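Local atomic coordinates of aminoglycoside 6-adenylyltransferase (Bacillus subtilis, PDB entry 2PBE), a protein that adenylates streptomycin and streptidine on the O-6 oxygen, using ATP (GTP also serves for streptomycin), and so gives the bacterium resistance to streptomycin. Residues Y49-V54 with L104-I109; R24-E29 with Y45-F50; R152-C157 with L263-P268. All coordinates share one frame; numbering follows the deposited sequence.

Interaction 1 (Y49-V54 with L104-I109)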
loop_
_atom_site.group_PDB
_atom_site.type_symbol
_atom_site.label_atom_id
_atom_site.label_comp_id
_atom_site.label_asym_id
_atom_site.label_seq_id
_atom_site.Cartn_x
_atom_site.Cartn_y
_atom_site.Cartn_z
ATOM N N TYR A 49 10.888 3.111 12.924
ATOM C CA TYR A 49 10.565 1.687 12.987
ATOM C C TYR A 49 10.276 1.319 14.432
ATOM O O TYR A 49 11.130 1.498 15.302
ATOM C CB TYR A 49 11.742 0.815 12.534
ATOM C CG TYR A 49 12.154 0.883 11.077
ATOM C CD1 TYR A 49 11.187 1.020 10.044
ATOM C CD2 TYR A 49 13.511 0.679 10.712
ATOM C CE1 TYR A 49 11.570 0.942 8.673
ATOM C CE2 TYR A 49 13.906 0.600 9.351
ATOM C CZ TYR A 49 12.931 0.727 8.334
ATOM O OH TYR A 49 13.312 0.621 7.003
ATOM N N PHE A 50 9.072 0.816 14.698
ATOM C CA PHE A 50 8.731 0.401 16.060
ATOM C C PHE A 50 9.128 -1.052 16.075
ATOM O O PHE A 50 8.585 -1.851 15.307
ATOM C CB PHE A 50 7.245 0.586 16.324
ATOM C CG PHE A 50 6.854 2.007 16.490
ATOM C CD1 PHE A 50 6.670 2.547 17.766
ATOM C CD2 PHE A 50 6.740 2.847 15.372
ATOM C CE1 PHE A 50 6.384 3.929 17.940
ATOM C CE2 PHE A 50 6.457 4.235 15.520
ATOM C CZ PHE A 50 6.279 4.775 16.814
ATOM N N VAL A 51 10.071 -1.388 16.941
ATOM C CA VAL A 51 10.602 -2.732 16.994
ATOM C C VAL A 51 10.409 -3.466 18.314
ATOM O O VAL A 51 10.048 -2.879 19.324
ATOM C CB VAL A 51 12.106 -2.704 16.648
ATOM C CG1 VAL A 51 12.319 -1.900 15.388
ATOM C CG2 VAL A 51 12.907 -2.085 17.790
ATOM N N THR A 52 10.677 -4.762 18.290
ATOM C CA THR A 52 10.545 -5.570 19.490
ATOM C C THR A 52 11.805 -5.429 20.357
ATOM O O THR A 52 11.702 -5.111 21.553
ATOM C CB THR A 52 10.329 -7.056 19.130
ATOM O OG1 THR A 52 11.346 -7.470 18.210
ATOM C CG2 THR A 52 8.964 -7.261 18.510
ATOM N N ASP A 53 12.977 -5.642 19.750
ATOM C CA ASP A 53 14.263 -5.566 20.447
ATOM C C ASP A 53 15.151 -4.446 19.946
ATOM O O ASP A 53 15.887 -4.608 18.972
ATOM C CB ASP A 53 15.025 -6.873 20.280
ATOM C CG ASP A 53 16.228 -6.978 21.212
ATOM O OD1 ASP A 53 16.768 -5.939 21.667
ATOM O OD2 ASP A 53 16.648 -8.128 21.476
ATOM N N VAL A 54 15.125 -3.326 20.643
ATOM C CA VAL A 54 15.940 -2.205 20.233
ATOM C C VAL A 54 17.439 -2.538 20.307
ATOM O O VAL A 54 18.185 -2.247 19.365
ATOM C CB VAL A 54 15.550 -0.937 21.062
ATOM C CG1 VAL A 54 15.653 -1.259 22.573
ATOM C CG2 VAL A 54 16.383 0.238 20.652
ATOM N N LEU A 104 16.477 7.998 10.742
ATOM C CA LEU A 104 15.763 6.797 11.184
ATOM C C LEU A 104 15.740 6.645 12.690
ATOM O O LEU A 104 16.783 6.646 13.326
ATOM C CB LEU A 104 16.427 5.564 10.568
ATOM C CG LEU A 104 15.823 4.187 10.822
ATOM C CD1 LEU A 104 14.538 4.037 10.020
ATOM C CD2 LEU A 104 16.815 3.131 10.394
ATOM N N THR A 105 14.555 6.500 13.264
ATOM C CA THR A 105 14.455 6.327 14.706
ATOM C C THR A 105 13.929 4.941 15.011
ATOM O O THR A 105 13.044 4.450 14.318
ATOM C CB THR A 105 13.505 7.357 15.336
ATOM O OG1 THR A 105 13.933 8.675 14.984
ATOM C CG2 THR A 105 13.493 7.228 16.851
ATOM N N LEU A 106 14.490 4.314 16.039
ATOM C CA LEU A 106 14.067 2.978 16.469
ATOM C C LEU A 106 13.371 3.125 17.819
ATOM O O LEU A 106 14.009 3.295 18.861
ATOM C CB LEU A 106 15.263 2.019 16.590
ATOM C CG LEU A 106 16.109 1.728 15.340
ATOM C CD1 LEU A 106 17.196 0.711 15.688
ATOM C CD2 LEU A 106 15.250 1.204 14.212
ATOM N N ILE A 107 12.048 3.089 17.789
ATOM C CA ILE A 107 11.237 3.229 18.984
ATOM C C ILE A 107 10.756 1.867 19.475
ATOM O O ILE A 107 10.378 1.022 18.674
ATOM C CB ILE A 107 10.010 4.099 18.672
ATOM C CG1 ILE A 107 10.468 5.411 18.024
ATOM C CG2 ILE A 107 9.192 4.338 19.936
ATOM C CD1 ILE A 107 9.331 6.260 17.500
ATOM N N PRO A 108 10.786 1.627 20.797
ATOM C CA PRO A 108 10.317 0.327 21.287
ATOM C C PRO A 108 8.823 0.181 20.951
ATOM O O PRO A 108 8.041 1.112 21.152
ATOM C CB PRO A 108 10.571 0.414 22.779
ATOM C CG PRO A 108 11.771 1.296 22.859
ATOM C CD PRO A 108 11.445 2.385 21.877
ATOM N N ILE A 109 8.435 -0.980 20.434
ATOM C CA ILE A 109 7.057 -1.224 20.045
ATOM C C ILE A 109 6.064 -0.989 21.173
ATOM O O ILE A 109 4.935 -0.546 20.943
ATOM C CB ILE A 109 6.899 -2.659 19.512
ATOM C CG1 ILE A 109 5.479 -2.876 19.012
ATOM C CG2 ILE A 109 7.207 -3.665 20.600
ATOM C CD1 ILE A 109 5.094 -1.957 17.885
#

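Interaction 2 (R24-E29 with Y45-F50)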
loop_
_atom_site.group_PDB
_atom_site.type_symbol
_atom_site.label_atom_id
_atom_site.label_comp_id
_atom_site.label_asym_id
_atom_site.label_seq_id
_atom_site.Cartn_x
_atom_site.Cartn_y
_atom_site.Cartn_z
ATOM N N ARG A 24 7.691 -4.078 13.681
ATOM C CA ARG A 24 6.245 -4.284 13.729
ATOM C C ARG A 24 5.432 -3.117 13.179
ATOM O O ARG A 24 4.373 -3.311 12.610
ATOM C CB ARG A 24 5.835 -4.563 15.175
ATOM C CG ARG A 24 6.478 -5.820 15.759
ATOM C CD ARG A 24 5.764 -7.063 15.274
ATOM N NE ARG A 24 6.588 -7.883 14.402
ATOM C CZ ARG A 24 6.094 -8.806 13.588
ATOM N NH1 ARG A 24 4.781 -9.019 13.540
ATOM N NH2 ARG A 24 6.908 -9.522 12.817
ATOM N N LEU A 25 5.939 -1.906 13.335
ATOM C CA LEU A 25 5.235 -0.709 12.884
ATOM C C LEU A 25 6.219 0.255 12.196
ATOM O O LEU A 25 7.388 0.333 12.574
ATOM C CB LEU A 25 4.574 -0.042 14.099
ATOM C CG LEU A 25 3.420 0.967 13.995
ATOM C CD1 LEU A 25 3.910 2.280 13.410
ATOM C CD2 LEU A 25 2.307 0.395 13.139
ATOM N N VAL A 26 5.750 0.968 11.177
ATOM C CA VAL A 26 6.575 1.923 10.442
ATOM C C VAL A 26 5.815 3.220 10.256
ATOM O O VAL A 26 4.665 3.213 9.819
ATOM C CB VAL A 26 6.963 1.375 9.059
ATOM C CG1 VAL A 26 7.812 2.387 8.312
ATOM C CG2 VAL A 26 7.723 0.079 9.214
ATOM N N THR A 27 6.481 4.332 10.553
ATOM C CA THR A 27 5.864 5.650 10.441
ATOM C C THR A 27 6.737 6.605 9.672
ATOM O O THR A 27 7.954 6.449 9.658
ATOM C CB THR A 27 5.638 6.254 11.810
ATOM O OG1 THR A 27 4.897 5.335 12.612
ATOM C CG2 THR A 27 4.874 7.539 11.701
ATOM N N LEU A 28 6.117 7.593 9.040
ATOM C CA LEU A 28 6.854 8.599 8.297
ATOM C C LEU A 28 6.580 10.032 8.790
ATOM O O LEU A 28 5.456 10.367 9.159
ATOM C CB LEU A 28 6.533 8.479 6.813
ATOM C CG LEU A 28 7.203 9.530 5.932
ATOM C CD1 LEU A 28 7.975 8.869 4.802
ATOM C CD2 LEU A 28 6.127 10.456 5.385
ATOM N N GLU A 29 7.631 10.853 8.782
ATOM C CA GLU A 29 7.578 12.238 9.243
ATOM C C GLU A 29 7.092 12.311 10.679
ATOM O O GLU A 29 7.866 12.082 11.612
ATOM C CB GLU A 29 6.663 13.075 8.356
ATOM C CG GLU A 29 7.266 13.444 7.018
ATOM C CD GLU A 29 6.491 14.566 6.326
ATOM O OE1 GLU A 29 6.414 15.671 6.918
ATOM O OE2 GLU A 29 5.967 14.344 5.201
ATOM N N TYR A 45 14.529 12.101 4.425
ATOM C CA TYR A 45 13.586 11.081 4.853
ATOM C C TYR A 45 13.537 10.902 6.356
ATOM O O TYR A 45 14.556 10.759 7.031
ATOM C CB TYR A 45 13.925 9.767 4.177
ATOM C CG TYR A 45 13.840 9.886 2.675
ATOM C CD1 TYR A 45 12.584 9.838 2.021
ATOM C CD2 TYR A 45 15.007 10.108 1.892
ATOM C CE1 TYR A 45 12.483 10.002 0.602
ATOM C CE2 TYR A 45 14.926 10.282 0.468
ATOM C CZ TYR A 45 13.653 10.226 -0.168
ATOM O OH TYR A 45 13.540 10.412 -1.535
ATOM N N ASP A 46 12.318 10.951 6.872
ATOM C CA ASP A 46 12.059 10.785 8.301
ATOM C C ASP A 46 11.280 9.523 8.544
ATOM O O ASP A 46 10.079 9.485 8.354
ATOM C CB ASP A 46 11.255 11.956 8.837
ATOM C CG ASP A 46 12.108 12.948 9.603
ATOM O OD1 ASP A 46 12.403 12.662 10.788
ATOM O OD2 ASP A 46 12.491 14.002 9.021
ATOM N N ILE A 47 11.988 8.479 8.937
ATOM C CA ILE A 47 11.387 7.185 9.160
ATOM C C ILE A 47 11.507 6.729 10.599
ATOM O O ILE A 47 12.484 7.039 11.271
ATOM C CB ILE A 47 12.073 6.141 8.274
ATOM C CG1 ILE A 47 12.157 6.663 6.835
ATOM C CG2 ILE A 47 11.325 4.815 8.336
ATOM C CD1 ILE A 47 10.808 6.922 6.156
ATOM N N SER A 48 10.509 5.990 11.068
ATOM C CA SER A 48 10.513 5.450 12.423
ATOM C C SER A 48 10.067 3.996 12.372
ATOM O O SER A 48 8.995 3.687 11.838
ATOM C CB SER A 48 9.539 6.210 13.333
ATOM O OG SER A 48 9.950 7.534 13.571
ATOM N N TYR A 49 10.888 3.111 12.924
ATOM C CA TYR A 49 10.565 1.687 12.987
ATOM C C TYR A 49 10.276 1.319 14.432
ATOM O O TYR A 49 11.130 1.498 15.302
ATOM C CB TYR A 49 11.742 0.815 12.534
ATOM C CG TYR A 49 12.154 0.883 11.077
ATOM C CD1 TYR A 49 11.187 1.020 10.044
ATOM C CD2 TYR A 49 13.511 0.679 10.712
ATOM C CE1 TYR A 49 11.570 0.942 8.673
ATOM C CE2 TYR A 49 13.906 0.600 9.351
ATOM C CZ TYR A 49 12.931 0.727 8.334
ATOM O OH TYR A 49 13.312 0.621 7.003
ATOM N N PHE A 50 9.072 0.816 14.698
ATOM C CA PHE A 50 8.731 0.401 16.060
ATOM C C PHE A 50 9.128 -1.052 16.075
ATOM O O PHE A 50 8.585 -1.851 15.307
ATOM C CB PHE A 50 7.245 0.586 16.324
ATOM C CG PHE A 50 6.854 2.007 16.490
ATOM C CD1 PHE A 50 6.670 2.547 17.766
ATOM C CD2 PHE A 50 6.740 2.847 15.372
ATOM C CE1 PHE A 50 6.384 3.929 17.940
ATOM C CE2 PHE A 50 6.457 4.235 15.520
ATOM C CZ PHE A 50 6.279 4.775 16.814
HETATM O O HOH W 1 10.691 10.122 11.714
#

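Interaction 3 (R152-C157 with L263-P268)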
loop_
_atom_site.group_PDB
_atom_site.type_symbol
_atom_site.label_atom_id
_atom_site.label_comp_id
_atom_site.label_asym_id
_atom_site.label_seq_id
_atom_site.Cartn_x
_atom_site.Cartn_y
_atom_site.Cartn_z
ATOM N N ARG A 152 -19.376 -4.631 5.745
ATOM C CA ARG A 152 -19.871 -3.434 5.096
ATOM C C ARG A 152 -18.839 -2.780 4.177
ATOM O O ARG A 152 -19.154 -2.418 3.046
ATOM C CB ARG A 152 -20.324 -2.445 6.158
ATOM C CG ARG A 152 -20.903 -1.185 5.610
ATOM C CD ARG A 152 -21.528 -0.395 6.721
ATOM N NE ARG A 152 -22.137 0.812 6.183
ATOM C CZ ARG A 152 -22.704 1.754 6.919
ATOM N NH1 ARG A 152 -22.751 1.637 8.243
ATOM N NH2 ARG A 152 -23.213 2.829 6.328
ATOM N N GLU A 153 -17.611 -2.625 4.658
ATOM C CA GLU A 153 -16.588 -2.020 3.836
ATOM C C GLU A 153 -16.411 -2.876 2.600
ATOM O O GLU A 153 -16.235 -2.363 1.493
ATOM C CB GLU A 153 -15.273 -1.922 4.600
ATOM C CG GLU A 153 -15.244 -0.811 5.614
ATOM C CD GLU A 153 -14.039 -0.873 6.524
ATOM O OE1 GLU A 153 -13.716 0.154 7.152
ATOM O OE2 GLU A 153 -13.424 -1.947 6.628
ATOM N N PHE A 154 -16.480 -4.190 2.793
ATOM C CA PHE A 154 -16.319 -5.125 1.690
ATOM C C PHE A 154 -17.389 -4.854 0.635
ATOM O O PHE A 154 -17.085 -4.654 -0.547
ATOM C CB PHE A 154 -16.449 -6.560 2.197
ATOM C CG PHE A 154 -16.501 -7.583 1.105
ATOM C CD1 PHE A 154 -15.341 -7.924 0.384
ATOM C CD2 PHE A 154 -17.723 -8.176 0.733
ATOM C CE1 PHE A 154 -15.399 -8.850 -0.700
ATOM C CE2 PHE A 154 -17.794 -9.098 -0.343
ATOM C CZ PHE A 154 -16.625 -9.434 -1.061
ATOM N N ASP A 155 -18.639 -4.856 1.080
ATOM C CA ASP A 155 -19.764 -4.606 0.205
ATOM C C ASP A 155 -19.605 -3.251 -0.483
ATOM O O ASP A 155 -19.913 -3.108 -1.662
ATOM C CB ASP A 155 -21.055 -4.646 1.011
ATOM C CG ASP A 155 -22.265 -4.440 0.149
ATOM O OD1 ASP A 155 -22.598 -3.260 -0.141
ATOM O OD2 ASP A 155 -22.868 -5.454 -0.260
ATOM N N ASP A 156 -19.096 -2.263 0.242
ATOM C CA ASP A 156 -18.898 -0.958 -0.357
ATOM C C ASP A 156 -17.927 -1.015 -1.545
ATOM O O ASP A 156 -18.208 -0.470 -2.605
ATOM C CB ASP A 156 -18.382 0.046 0.666
ATOM C CG ASP A 156 -19.418 0.421 1.713
ATOM O OD1 ASP A 156 -20.632 0.293 1.453
ATOM O OD2 ASP A 156 -19.005 0.869 2.798
ATOM N N CYS A 157 -16.797 -1.690 -1.382
ATOM C CA CYS A 157 -15.839 -1.773 -2.480
ATOM C C CYS A 157 -16.441 -2.407 -3.724
ATOM O O CYS A 157 -16.148 -1.982 -4.841
ATOM C CB CYS A 157 -14.603 -2.564 -2.071
ATOM S SG CYS A 157 -13.289 -2.508 -3.316
ATOM N N LEU A 263 -13.400 -14.380 4.725
ATOM C CA LEU A 263 -13.934 -13.693 5.896
ATOM C C LEU A 263 -15.369 -14.103 6.158
ATOM O O LEU A 263 -15.963 -13.691 7.153
ATOM C CB LEU A 263 -13.841 -12.174 5.724
ATOM C CG LEU A 263 -12.425 -11.687 5.365
ATOM C CD1 LEU A 263 -12.471 -10.264 4.871
ATOM C CD2 LEU A 263 -11.482 -11.817 6.563
ATOM N N ALA A 264 -15.912 -14.916 5.270
ATOM C CA ALA A 264 -17.273 -15.397 5.407
ATOM C C ALA A 264 -18.278 -14.244 5.245
ATOM O O ALA A 264 -19.255 -14.137 5.990
ATOM C CB ALA A 264 -17.459 -16.097 6.783
ATOM N N TYR A 265 -18.024 -13.374 4.274
ATOM C CA TYR A 265 -18.938 -12.274 4.012
ATOM C C TYR A 265 -19.787 -12.665 2.817
ATOM O O TYR A 265 -19.354 -13.476 1.997
ATOM C CB TYR A 265 -18.173 -10.985 3.694
ATOM C CG TYR A 265 -17.375 -10.403 4.851
ATOM C CD1 TYR A 265 -17.727 -10.665 6.205
ATOM C CD2 TYR A 265 -16.267 -9.557 4.598
ATOM C CE1 TYR A 265 -16.988 -10.095 7.273
ATOM C CE2 TYR A 265 -15.519 -8.976 5.662
ATOM C CZ TYR A 265 -15.887 -9.252 6.992
ATOM O OH TYR A 265 -15.164 -8.711 8.026
ATOM N N LYS A 266 -20.992 -12.101 2.714
ATOM C CA LYS A 266 -21.863 -12.414 1.588
ATOM C C LYS A 266 -21.291 -11.867 0.279
ATOM O O LYS A 266 -20.896 -10.695 0.197
ATOM C CB LYS A 266 -23.265 -11.828 1.797
ATOM C CG LYS A 266 -24.246 -12.144 0.657
ATOM C CD LYS A 266 -25.671 -11.634 0.908
ATOM C CE LYS A 266 -25.791 -10.122 0.726
ATOM N NZ LYS A 266 -27.194 -9.663 0.834
ATOM N N TYR A 267 -21.230 -12.722 -0.742
ATOM C CA TYR A 267 -20.755 -12.281 -2.041
ATOM C C TYR A 267 -21.919 -11.475 -2.629
ATOM O O TYR A 267 -23.041 -11.961 -2.700
ATOM C CB TYR A 267 -20.438 -13.474 -2.933
ATOM C CG TYR A 267 -19.826 -13.051 -4.237
ATOM C CD1 TYR A 267 -18.495 -12.549 -4.289
ATOM C CD2 TYR A 267 -20.588 -13.087 -5.432
ATOM C CE1 TYR A 267 -17.937 -12.087 -5.511
ATOM C CE2 TYR A 267 -20.044 -12.635 -6.664
ATOM C CZ TYR A 267 -18.724 -12.132 -6.698
ATOM O OH TYR A 267 -18.217 -11.648 -7.883
ATOM N N PRO A 268 -21.670 -10.224 -3.039
ATOM C CA PRO A 268 -22.754 -9.420 -3.602
ATOM C C PRO A 268 -23.298 -9.947 -4.908
ATOM O O PRO A 268 -22.742 -10.863 -5.498
ATOM C CB PRO A 268 -22.107 -8.055 -3.783
ATOM C CG PRO A 268 -21.007 -8.052 -2.773
ATOM C CD PRO A 268 -20.442 -9.427 -2.907
HETATM O O HOH W 2 -21.308 -7.692 0.784
#

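Interaction 1 (Y49-V54 with L104-I109)
Tyr49 pairs with Leu106 through the backbone bonds on either side of it: its N gives a hydrogen bond to Thr105 O (2.9 Å), and its O accepts one from Ile107 N (3.1 Å). Its ring leans over Leu104, whose CG stands anti to the backbone N (chi1 -177°) and carries CD1 3.5 Å above the ring plane, displaced toward the CD2-CE2 rim, in a CH-pi contact. Leu106 CD2 comes to the edge of the same ring. The ring's hydroxyl leaves the contact to bond Phe13 O in helix 6-19. Phe50 turns to the other face of the sheet, alongside Ile107 and pointing the same way; its CE1 lies 3.5 Å from Ile107 CG2, its CZ touches Ile107 CD1, and Ile107 CB lies over the ring face. Tyr115 meets this ring edge-to-face. These are strands 45-51 and 101-108, a parallel pair in the middle of the mixed sheet of the nucleotidyltransferase fold, their short axes inclined at 34°. At Val51 the ladder goes on, N to Ile107 O (3.0 Å) and O to Ile109 N (2.7 Å), although Pro108 stands opposite: as a proline it has no N-H to give, but in this register its N is not used. Val51 CG1 and Leu106 CD2 approach more loosely, and both side chains pack on Phe57 of helix 54-58. Past the strand, Thr52 CA rests on Ile109 CG2 (4.0 Å), while Asp53 N-caps the following helix through OD1 to Ser56 N. Val54 CG2 returns toward Leu106 O.

Interaction 2 (R24-E29 with Y45-F50)
Leu25 and Phe50 lie side by side at the tightly packed end of this antiparallel pair, with Leu25 CB 3.5 Å from Phe50 CB. Leu25 CG is anti to its backbone N (chi1 -161°), and from there CD1 reaches Phe50 CD2. Phe50 O takes Arg24 N at 2.9 Å and, weakly, Leu25 N, a classic beta bulge. Phe50 N answers to Leu25 O, which also lies in plane at the phenyl edge. Thr27 OG1 approaches Phe50 CE2 obliquely on this face, and Thr27 and Ser48 exchange two N-H to O bonds midway along the ladder. On the other face Val26 CG2 lies 3.7 Å from Tyr49 CD1, and Leu28 CD1 meets Ile47 CD1; Val26 and Ile47 also pack on Ala17 and Phe13 of helix 6-19.

Packing thins toward Glu29 and Asp46, the solvent side. Backbone still joins them, Glu29 N to Asp46 O at 2.8 Å, and Asp46 CB touches Glu29 CA, but the two carboxylates keep 6.6 Å between Glu29 OE1 and Asp46 OD2. A water lies 3.2 Å from Asp46 OD1 and bonds Ser48 OG too. Main-chain bonds thus fix the strands up to their polar end, where the Asp46 carboxylate meets water, consistent with Asp46 belonging to the Asp-x-Asp pair that binds metal in related nucleotidyltransferases.

Interaction 3 (R152-C157 with L263-P268)
A Schellman motif ends helix 238-263, with Ala264 as its C-prime residue at positive phi, and the loop beyond lays Tyr265, Lys266 and Pro268 against Phe154 near the start of helix 151-173. The contact is packing within the helical part of the chain, between a helix and the connection leading to helix 270-283. Phe154 carries most of the helix's share. Its chi1 of 171° sets CG anti to the backbone N, on the side of the loop: CB touches Tyr265 CD2 at 3.8 Å, and the far rim atom CE2 lies 3.7 Å from Pro268 CD. Lys266 O lies at the ring edge, near its plane, 3.5 Å from Phe154 CE2, so that the carbonyl meets the slightly positive rim of the ring. Met195 of helix 177-204 and Ser260 also touch Phe154. Tyr265 is held at further points: Leu263 CB lies 3.6 Å above the centre of its ring, and its hydroxyl bonds Pro149 O. Asp155, one residue on from Phe154, slides past Pro268, OD2 to CG at 4.1 Å, while its OD1 bonds Tyr270 OH at the start of the next helix. Lys266 NZ stays 6.1 Å from Asp155 OD2, probably a weak electrostatic attraction at most. A water bridges helix and loop, donating to Asp155 OD2 at 2.9 Å and to Lys266 O at 3.1 Å.

Interactions 1 and 2 flank the same strand, 45-51, so Tyr49 and Phe50 belong to both and place strand 101-108 on one edge and strand 23-28 on the other. Their centres are about 9 Å apart, and they touch directly: Thr105 N probably bonds Ile47 O at 2.9 Å, and Ile109 CD1 packs on Arg24 CB at 3.8 Å. Together they build the middle of the nucleotidyltransferase sheet, on whose polar end Asp46 probably lies near the catalytic centre. Interaction 3 belongs to the helical part, its centre about 35 Å from that of interaction 1 and about 32 Å from that of interaction 2, with nearest atoms about 22 and about 17 Å away.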